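Local structure of hypothetical protein TM1380 (Thermotoga maritima, 1Z85) at residues E82-V90 and V224-K233; F116-H124 and V185-E196. The protein probably methylates N3 of a specific uridine of 16S ribosomal RNA in the assembled small subunit, using S-adenosyl-L-methionine as methyl donor. All coordinates share one frame; numbering follows the deposited sequence.

Contact 1 of 2, residues E82-V90 and V224-K233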
# COMPACT_ATOMS: atom_id res chain seq x y z
N GLU B 82 4.64 22.93 14.25
CA GLU B 82 5.84 22.38 13.62
C GLU B 82 6.46 21.37 14.56
O GLU B 82 6.57 21.63 15.76
CB GLU B 82 6.87 23.47 13.25
N PRO B 83 6.86 20.20 14.04
CA PRO B 83 7.44 19.18 14.92
C PRO B 83 8.90 19.52 15.26
O PRO B 83 9.60 20.13 14.45
CB PRO B 83 7.37 17.92 14.06
CG PRO B 83 7.55 18.44 12.69
CD PRO B 83 6.86 19.78 12.63
N THR B 84 9.35 19.10 16.44
CA THR B 84 10.74 19.28 16.84
C THR B 84 11.65 18.32 16.10
O THR B 84 12.74 18.73 15.71
CB THR B 84 10.96 19.07 18.32
OG1 THR B 84 9.71 19.13 19.01
CG2 THR B 84 11.93 20.12 18.87
N GLU B 85 11.24 17.07 15.90
CA GLU B 85 12.05 16.20 15.05
C GLU B 85 11.36 15.78 13.74
O GLU B 85 10.23 15.29 13.70
CB GLU B 85 12.71 15.08 15.86
CG GLU B 85 12.41 13.64 15.56
CD GLU B 85 13.15 12.75 16.57
OE1 GLU B 85 14.29 13.13 16.94
OE2 GLU B 85 12.59 11.72 17.02
N LYS B 86 12.04 16.07 12.64
CA LYS B 86 11.43 15.98 11.33
C LYS B 86 11.71 14.61 10.73
O LYS B 86 12.78 14.02 10.95
CB LYS B 86 11.93 17.06 10.38
CG LYS B 86 12.00 18.48 10.94
CD LYS B 86 11.02 19.47 10.28
CE LYS B 86 11.18 20.89 10.87
NZ LYS B 86 11.00 20.94 12.37
N LEU B 87 10.72 14.12 9.98
CA LEU B 87 10.88 12.99 9.09
C LEU B 87 10.96 13.53 7.65
O LEU B 87 10.04 14.17 7.16
CB LEU B 87 9.70 12.04 9.27
CG LEU B 87 9.65 10.87 8.28
CD1 LEU B 87 10.88 9.99 8.39
CD2 LEU B 87 8.42 10.07 8.52
N SER B 88 12.07 13.26 6.99
CA SER B 88 12.31 13.74 5.62
C SER B 88 12.38 12.52 4.68
O SER B 88 12.86 11.47 5.08
CB SER B 88 13.60 14.57 5.55
OG SER B 88 13.55 15.65 6.47
N VAL B 89 11.88 12.68 3.46
CA VAL B 89 11.98 11.65 2.44
C VAL B 89 12.56 12.26 1.17
O VAL B 89 12.12 13.31 0.72
CB VAL B 89 10.60 11.01 2.18
CG1 VAL B 89 10.66 9.97 1.13
CG2 VAL B 89 10.02 10.34 3.49
N VAL B 90 13.52 11.57 0.56
CA VAL B 90 14.00 11.91 -0.78
C VAL B 90 13.22 11.07 -1.77
O VAL B 90 13.31 9.83 -1.72
CB VAL B 90 15.46 11.62 -0.96
CG1 VAL B 90 15.89 11.90 -2.37
CG2 VAL B 90 16.26 12.45 0.04
N VAL B 224 8.41 3.38 4.68
CA VAL B 224 8.20 4.71 5.23
C VAL B 224 7.17 4.64 6.34
O VAL B 224 7.25 5.36 7.32
CB VAL B 224 7.71 5.65 4.11
CG1 VAL B 224 7.36 7.05 4.66
CG2 VAL B 224 8.73 5.73 3.02
N GLY B 225 6.19 3.78 6.17
CA GLY B 225 5.14 3.62 7.17
C GLY B 225 5.56 3.00 8.48
O GLY B 225 5.09 3.42 9.55
N TYR B 226 6.44 2.01 8.41
CA TYR B 226 7.03 1.45 9.62
C TYR B 226 7.85 2.50 10.38
O TYR B 226 7.76 2.62 11.60
CB TYR B 226 7.94 0.29 9.28
CG TYR B 226 8.80 -0.17 10.45
CD1 TYR B 226 8.24 -0.84 11.56
CD2 TYR B 226 10.15 0.07 10.47
CE1 TYR B 226 9.04 -1.26 12.64
CE2 TYR B 226 10.95 -0.35 11.51
CZ TYR B 226 10.40 -1.00 12.59
OH TYR B 226 11.25 -1.38 13.61
N ILE B 227 8.69 3.22 9.65
CA ILE B 227 9.48 4.26 10.23
C ILE B 227 8.59 5.36 10.87
O ILE B 227 8.82 5.76 11.98
CB ILE B 227 10.47 4.84 9.16
CG1 ILE B 227 11.58 3.81 8.87
CG2 ILE B 227 11.07 6.17 9.66
CD1 ILE B 227 12.30 3.93 7.53
N ALA B 228 7.58 5.83 10.17
CA ALA B 228 6.65 6.83 10.71
C ALA B 228 5.96 6.36 11.96
O ALA B 228 5.75 7.10 12.89
CB ALA B 228 5.62 7.15 9.64
N LEU B 229 5.56 5.09 11.95
CA LEU B 229 4.98 4.43 13.11
C LEU B 229 5.89 4.47 14.32
O LEU B 229 5.47 4.85 15.40
CB LEU B 229 4.71 2.98 12.78
CG LEU B 229 3.26 2.54 12.59
CD1 LEU B 229 3.24 1.01 12.33
CD2 LEU B 229 2.42 2.88 13.80
N LYS B 230 7.13 4.01 14.13
CA LYS B 230 8.16 3.95 15.17
C LYS B 230 8.44 5.37 15.70
O LYS B 230 8.54 5.58 16.88
CB LYS B 230 9.42 3.29 14.59
CG LYS B 230 10.20 2.38 15.51
CD LYS B 230 9.44 1.13 15.92
N LYS B 231 8.50 6.34 14.81
CA LYS B 231 8.69 7.74 15.17
C LYS B 231 7.42 8.47 15.62
O LYS B 231 7.44 9.68 15.90
CB LYS B 231 9.28 8.47 13.97
CG LYS B 231 10.71 8.11 13.72
CD LYS B 231 11.48 8.41 14.98
CE LYS B 231 12.84 8.96 14.74
NZ LYS B 231 13.50 8.84 16.08
N GLN B 232 6.32 7.74 15.68
CA GLN B 232 5.03 8.29 16.03
C GLN B 232 4.61 9.50 15.19
O GLN B 232 3.98 10.42 15.69
CB GLN B 232 5.01 8.60 17.52
CG GLN B 232 4.46 7.43 18.30
CD GLN B 232 5.34 6.99 19.43
OE1 GLN B 232 5.93 5.91 19.38
NE2 GLN B 232 5.43 7.81 20.47
N LYS B 233 4.98 9.50 13.92
CA LYS B 233 4.45 10.46 12.97
C LYS B 233 3.03 10.08 12.54
O LYS B 233 2.26 10.91 12.06
CB LYS B 233 5.37 10.52 11.77
CG LYS B 233 6.78 11.10 12.11
CD LYS B 233 6.72 12.58 12.26
CE LYS B 233 8.03 13.21 12.68
NZ LYS B 233 7.71 14.66 12.92

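Contact 2 of 2, residues F116-H124 and V185-E196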
# COMPACT_ATOMS: atom_id res chain seq x y z
N PHE B 116 13.02 16.38 -3.74
CA PHE B 116 13.01 15.79 -5.08
C PHE B 116 14.40 15.73 -5.68
O PHE B 116 15.00 16.76 -5.98
CB PHE B 116 12.05 16.58 -5.97
CG PHE B 116 10.63 16.43 -5.56
CD1 PHE B 116 10.04 15.19 -5.63
CD2 PHE B 116 9.90 17.49 -5.10
CE1 PHE B 116 8.74 15.04 -5.26
CE2 PHE B 116 8.58 17.33 -4.72
CZ PHE B 116 8.02 16.15 -4.80
N HIS B 117 14.87 14.51 -5.93
CA HIS B 117 16.16 14.30 -6.55
C HIS B 117 16.08 13.50 -7.88
O HIS B 117 15.37 12.53 -8.02
CB HIS B 117 17.10 13.61 -5.52
CG HIS B 117 18.53 13.52 -5.96
ND1 HIS B 117 19.12 12.33 -6.34
CD2 HIS B 117 19.50 14.47 -6.09
CE1 HIS B 117 20.37 12.55 -6.72
NE2 HIS B 117 20.64 13.83 -6.53
N LYS B 118 16.79 13.97 -8.87
CA LYS B 118 16.92 13.27 -10.11
C LYS B 118 18.19 12.37 -10.05
O LYS B 118 19.35 12.84 -10.16
CB LYS B 118 16.99 14.30 -11.24
CG LYS B 118 16.83 13.80 -12.71
CD LYS B 118 17.61 14.83 -13.62
CE LYS B 118 17.32 14.74 -15.13
NZ LYS B 118 17.39 16.10 -15.83
N PHE B 119 17.97 11.07 -9.90
CA PHE B 119 19.09 10.11 -9.81
C PHE B 119 19.70 9.99 -11.18
O PHE B 119 19.07 10.39 -12.18
CB PHE B 119 18.61 8.77 -9.25
CG PHE B 119 18.24 8.83 -7.78
CD1 PHE B 119 16.98 9.30 -7.38
CD2 PHE B 119 19.13 8.44 -6.81
CE1 PHE B 119 16.63 9.38 -6.05
CE2 PHE B 119 18.78 8.51 -5.47
CZ PHE B 119 17.53 8.98 -5.09
N GLU B 120 20.92 9.43 -11.25
CA GLU B 120 21.69 9.44 -12.49
C GLU B 120 20.99 8.70 -13.63
O GLU B 120 21.07 9.10 -14.79
CB GLU B 120 23.13 8.91 -12.27
CG GLU B 120 24.07 9.95 -11.60
CD GLU B 120 25.46 9.42 -11.11
OE1 GLU B 120 25.82 8.22 -11.28
OE2 GLU B 120 26.19 10.26 -10.52
N ARG B 121 20.26 7.64 -13.31
CA ARG B 121 19.56 6.88 -14.35
C ARG B 121 18.21 7.41 -14.83
O ARG B 121 17.61 6.79 -15.71
CB ARG B 121 19.43 5.43 -13.91
CG ARG B 121 20.78 4.73 -13.96
CD ARG B 121 20.68 3.33 -13.50
NE ARG B 121 21.99 2.71 -13.38
CZ ARG B 121 22.16 1.47 -12.92
NH1 ARG B 121 21.11 0.76 -12.55
NH2 ARG B 121 23.37 0.95 -12.83
N SER B 122 17.75 8.54 -14.28
CA SER B 122 16.46 9.15 -14.68
C SER B 122 16.71 10.34 -15.56
O SER B 122 17.62 11.09 -15.30
CB SER B 122 15.68 9.64 -13.49
OG SER B 122 14.48 10.30 -13.86
N GLN B 123 15.88 10.53 -16.59
CA GLN B 123 15.90 11.77 -17.36
C GLN B 123 14.66 12.59 -17.16
O GLN B 123 14.39 13.45 -17.93
CB GLN B 123 16.07 11.49 -18.85
CG GLN B 123 17.15 10.52 -19.19
CD GLN B 123 17.25 10.34 -20.69
OE1 GLN B 123 17.64 9.28 -21.18
NE2 GLN B 123 16.85 11.35 -21.43
N HIS B 124 13.90 12.31 -16.11
CA HIS B 124 12.69 13.01 -15.84
C HIS B 124 12.93 14.34 -15.15
O HIS B 124 14.04 14.65 -14.74
CB HIS B 124 11.70 12.17 -15.01
CG HIS B 124 11.09 11.04 -15.76
ND1 HIS B 124 11.68 9.79 -15.86
CD2 HIS B 124 9.99 11.00 -16.54
CE1 HIS B 124 10.91 9.02 -16.61
NE2 HIS B 124 9.89 9.72 -17.03
N VAL B 185 15.64 7.72 1.94
CA VAL B 185 16.02 7.93 0.54
C VAL B 185 15.37 6.79 -0.22
O VAL B 185 15.82 5.66 -0.14
CB VAL B 185 17.58 7.87 0.36
CG1 VAL B 185 18.02 7.96 -1.09
CG2 VAL B 185 18.25 8.95 1.13
N VAL B 186 14.24 7.06 -0.89
CA VAL B 186 13.63 6.09 -1.81
C VAL B 186 14.43 6.01 -3.15
O VAL B 186 14.60 7.00 -3.85
CB VAL B 186 12.17 6.47 -2.11
CG1 VAL B 186 11.55 5.48 -3.09
CG2 VAL B 186 11.35 6.58 -0.80
N GLY B 187 14.84 4.83 -3.53
CA GLY B 187 15.66 4.68 -4.73
C GLY B 187 14.92 4.83 -6.04
O GLY B 187 13.68 4.67 -6.12
N PRO B 188 15.67 5.14 -7.11
CA PRO B 188 15.07 5.33 -8.42
C PRO B 188 14.65 4.01 -9.12
O PRO B 188 15.16 2.94 -8.82
CB PRO B 188 16.16 6.04 -9.20
CG PRO B 188 17.42 5.51 -8.63
CD PRO B 188 17.13 5.30 -7.15
N GLU B 189 13.73 4.12 -10.07
CA GLU B 189 13.23 2.95 -10.78
C GLU B 189 14.31 2.13 -11.51
O GLU B 189 14.30 0.92 -11.47
CB GLU B 189 12.12 3.37 -11.73
CG GLU B 189 11.47 2.21 -12.46
CD GLU B 189 10.39 2.65 -13.43
OE1 GLU B 189 10.27 3.86 -13.76
OE2 GLU B 189 9.65 1.74 -13.87
N GLY B 190 15.27 2.78 -12.15
CA GLY B 190 16.32 2.07 -12.89
C GLY B 190 17.49 1.64 -12.02
O GLY B 190 18.47 1.11 -12.53
N GLY B 191 17.41 1.88 -10.71
CA GLY B 191 18.46 1.46 -9.77
C GLY B 191 19.48 2.55 -9.50
O GLY B 191 19.62 3.49 -10.29
N PHE B 192 20.15 2.46 -8.36
CA PHE B 192 21.31 3.33 -8.10
C PHE B 192 22.43 3.00 -9.11
O PHE B 192 22.66 1.85 -9.46
CB PHE B 192 21.84 3.16 -6.66
CG PHE B 192 20.83 3.48 -5.58
CD1 PHE B 192 20.33 4.76 -5.43
CD2 PHE B 192 20.43 2.50 -4.68
CE1 PHE B 192 19.40 5.06 -4.41
CE2 PHE B 192 19.54 2.80 -3.66
CZ PHE B 192 19.00 4.07 -3.55
N SER B 193 23.11 4.01 -9.61
CA SER B 193 24.35 3.81 -10.33
C SER B 193 25.34 3.38 -9.27
O SER B 193 25.00 3.34 -8.08
CB SER B 193 24.80 5.10 -11.01
OG SER B 193 25.13 6.09 -10.06
N GLU B 194 26.54 3.02 -9.68
CA GLU B 194 27.57 2.56 -8.77
C GLU B 194 28.16 3.72 -7.94
O GLU B 194 28.57 3.53 -6.80
CB GLU B 194 28.69 1.83 -9.53
CG GLU B 194 28.34 0.39 -9.95
N LYS B 195 28.23 4.89 -8.54
CA LYS B 195 28.63 6.09 -7.83
C LYS B 195 27.63 6.38 -6.72
O LYS B 195 28.03 6.62 -5.59
CB LYS B 195 28.67 7.27 -8.79
CG LYS B 195 29.94 8.09 -8.74
CD LYS B 195 29.95 9.16 -9.86
CE LYS B 195 30.96 8.86 -10.98
NZ LYS B 195 31.40 10.14 -11.65
N GLU B 196 26.33 6.37 -7.04
CA GLU B 196 25.29 6.62 -6.04
C GLU B 196 25.37 5.60 -4.91
O GLU B 196 25.20 5.93 -3.74
CB GLU B 196 23.89 6.62 -6.69
CG GLU B 196 23.66 7.79 -7.67
CD GLU B 196 22.41 7.70 -8.51
OE1 GLU B 196 22.01 6.57 -8.86
OE2 GLU B 196 21.85 8.78 -8.84
O HOH W 1 20.35 5.99 -10.65

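Contact 1 of 2, residues E82-V90 and V224-K233
Two lysines just beyond helix 216-230 make the polar half of this contact, and both reach the loop that leads into strand 87-92. Lys-233 NZ donates to Glu-85 O at 2.7 Å, and the C=O...donor angle of 162° puts the ammonium almost straight ahead of the carbonyl. The same NZ lies 3.5 Å from Pro-83 CB, with the proline ring and the lysine chain at about a right angle, and its charge is met by a salt bridge to Asp-112. Lys-231 NZ, which also donates to Leu-178 O, approaches the Glu-85 carboxylate from above its plane, 3.2 Å from OE2, in a salt bridge.

The apolar half is carried by Leu-87. Its CG stands anti to the backbone N (chi1 174°), and the two methyls part company from there: CD1 meets Ile-227 CG2 at 4.0 Å, while CD2 lies 4.2 Å from Ala-228 CB. The aliphatic part of Lys-233 runs past Leu-87 in the opposite direction, with CE 4.0 Å from Leu-87 CB, and thereby extends the apolar surface up to its own charge. Farther along, Val-89 CG2 and Val-224 CG1 touch more loosely at 4.4 Å.

A Schellman motif ends the helix, Gln-232 taking positive phi, and the chain turns so that Lys-233 comes back over the strand's entry. Strand and helix segments run antiparallel, at 168° with axes 10.5 Å apart: the chain's last helix packs on the central parallel sheet of the SPOUT (alpha/beta knot) methyltransferase domain, where it also faces the second subunit through Tyr-226, which packs on Tyr-226 of that chain. Strand 87-92 is flanked in the sheet by 113-117 and 182-186; Ile-182 touches Leu-87, Ile-227 and Lys-231.

Contact 2 of 2, residues F116-H124 and V185-E196
Phe-119 pushes its ring against the loop that follows strand 182-186. CB lies 3.5 Å from Pro-188 CG; CD1 rests on Pro-188 CB, CE1 nears Val-186 O, and CD2 has Glu-196 OE2 at the ring edge. One face is covered by Pro-188, whose CD sits 3.8 Å from the centroid and 13° off the normal, a CH-pi contact, and the opposite face by His-117 ND1. CE2 meets the edge of the Phe-192 ring at CE1, with the two planes inclined at 58°, and CZ ends against Val-186 O and Val-185 CG1.

Glu-196 joins the loops through both carboxylate oxygens. OE2 accepts from Glu-120 N at 2.7 Å on its syn side, OE1 from Ser-193 N on its anti side, both donors tilted out of the carboxylate plane; with Ser-193 OG accepting from Glu-196 N, this completes a capping box at the start of helix 194-201. A water joins Glu-196 OE1, Gly-191 O and Arg-121 N. Without the carboxylate, as with an alanine here, the amides of Glu-120 and Ser-193 would probably lose their acceptor, and with it the capping box and the water's bond to OE1.

Ser-193 OG also donates to Glu-120 OE1 at 2.5 Å, from above the carboxylate plane. Arg-121, extended from CG to NE, sends NH1 to Gly-190 O at 2.7 Å, the oxygen lying in the guanidinium plane, while Phe-192 O sits over one face of that group.

The glycine-rich residues 187-191 are consistent with the cofactor-binding loop region of SPOUT methyltransferases. The contact joins the loops beyond the C-terminal ends of strands 113-117 and 182-186, which flank strand 87-92 in the parallel sheet. Pro-92 of that middle strand touches both Phe-119 and Val-186, and Phe-192 reaches strand 161-165 at Thr-164.

After the N-terminal PUA-like part, the chain enters residues 82-90, the opening half of contact 1, and the wide loop begun there closes only when 224-233 returns near the C terminus. Inside it lies contact 2, whose smaller loop runs from 116-124 to 185-196, so the two nest and do not cross. Their centres are 22 Å apart, yet they meet through strand 87-92: Val-90 O lies 3.0 Å from Val-186 N, a probable hydrogen bond, and Val-90 CG1 packs on His-117 CB. Contact 1 ties the C-terminal helix to the sheet; contact 2 joins loops at its other end, within the SPOUT-type alpha/beta knot domain.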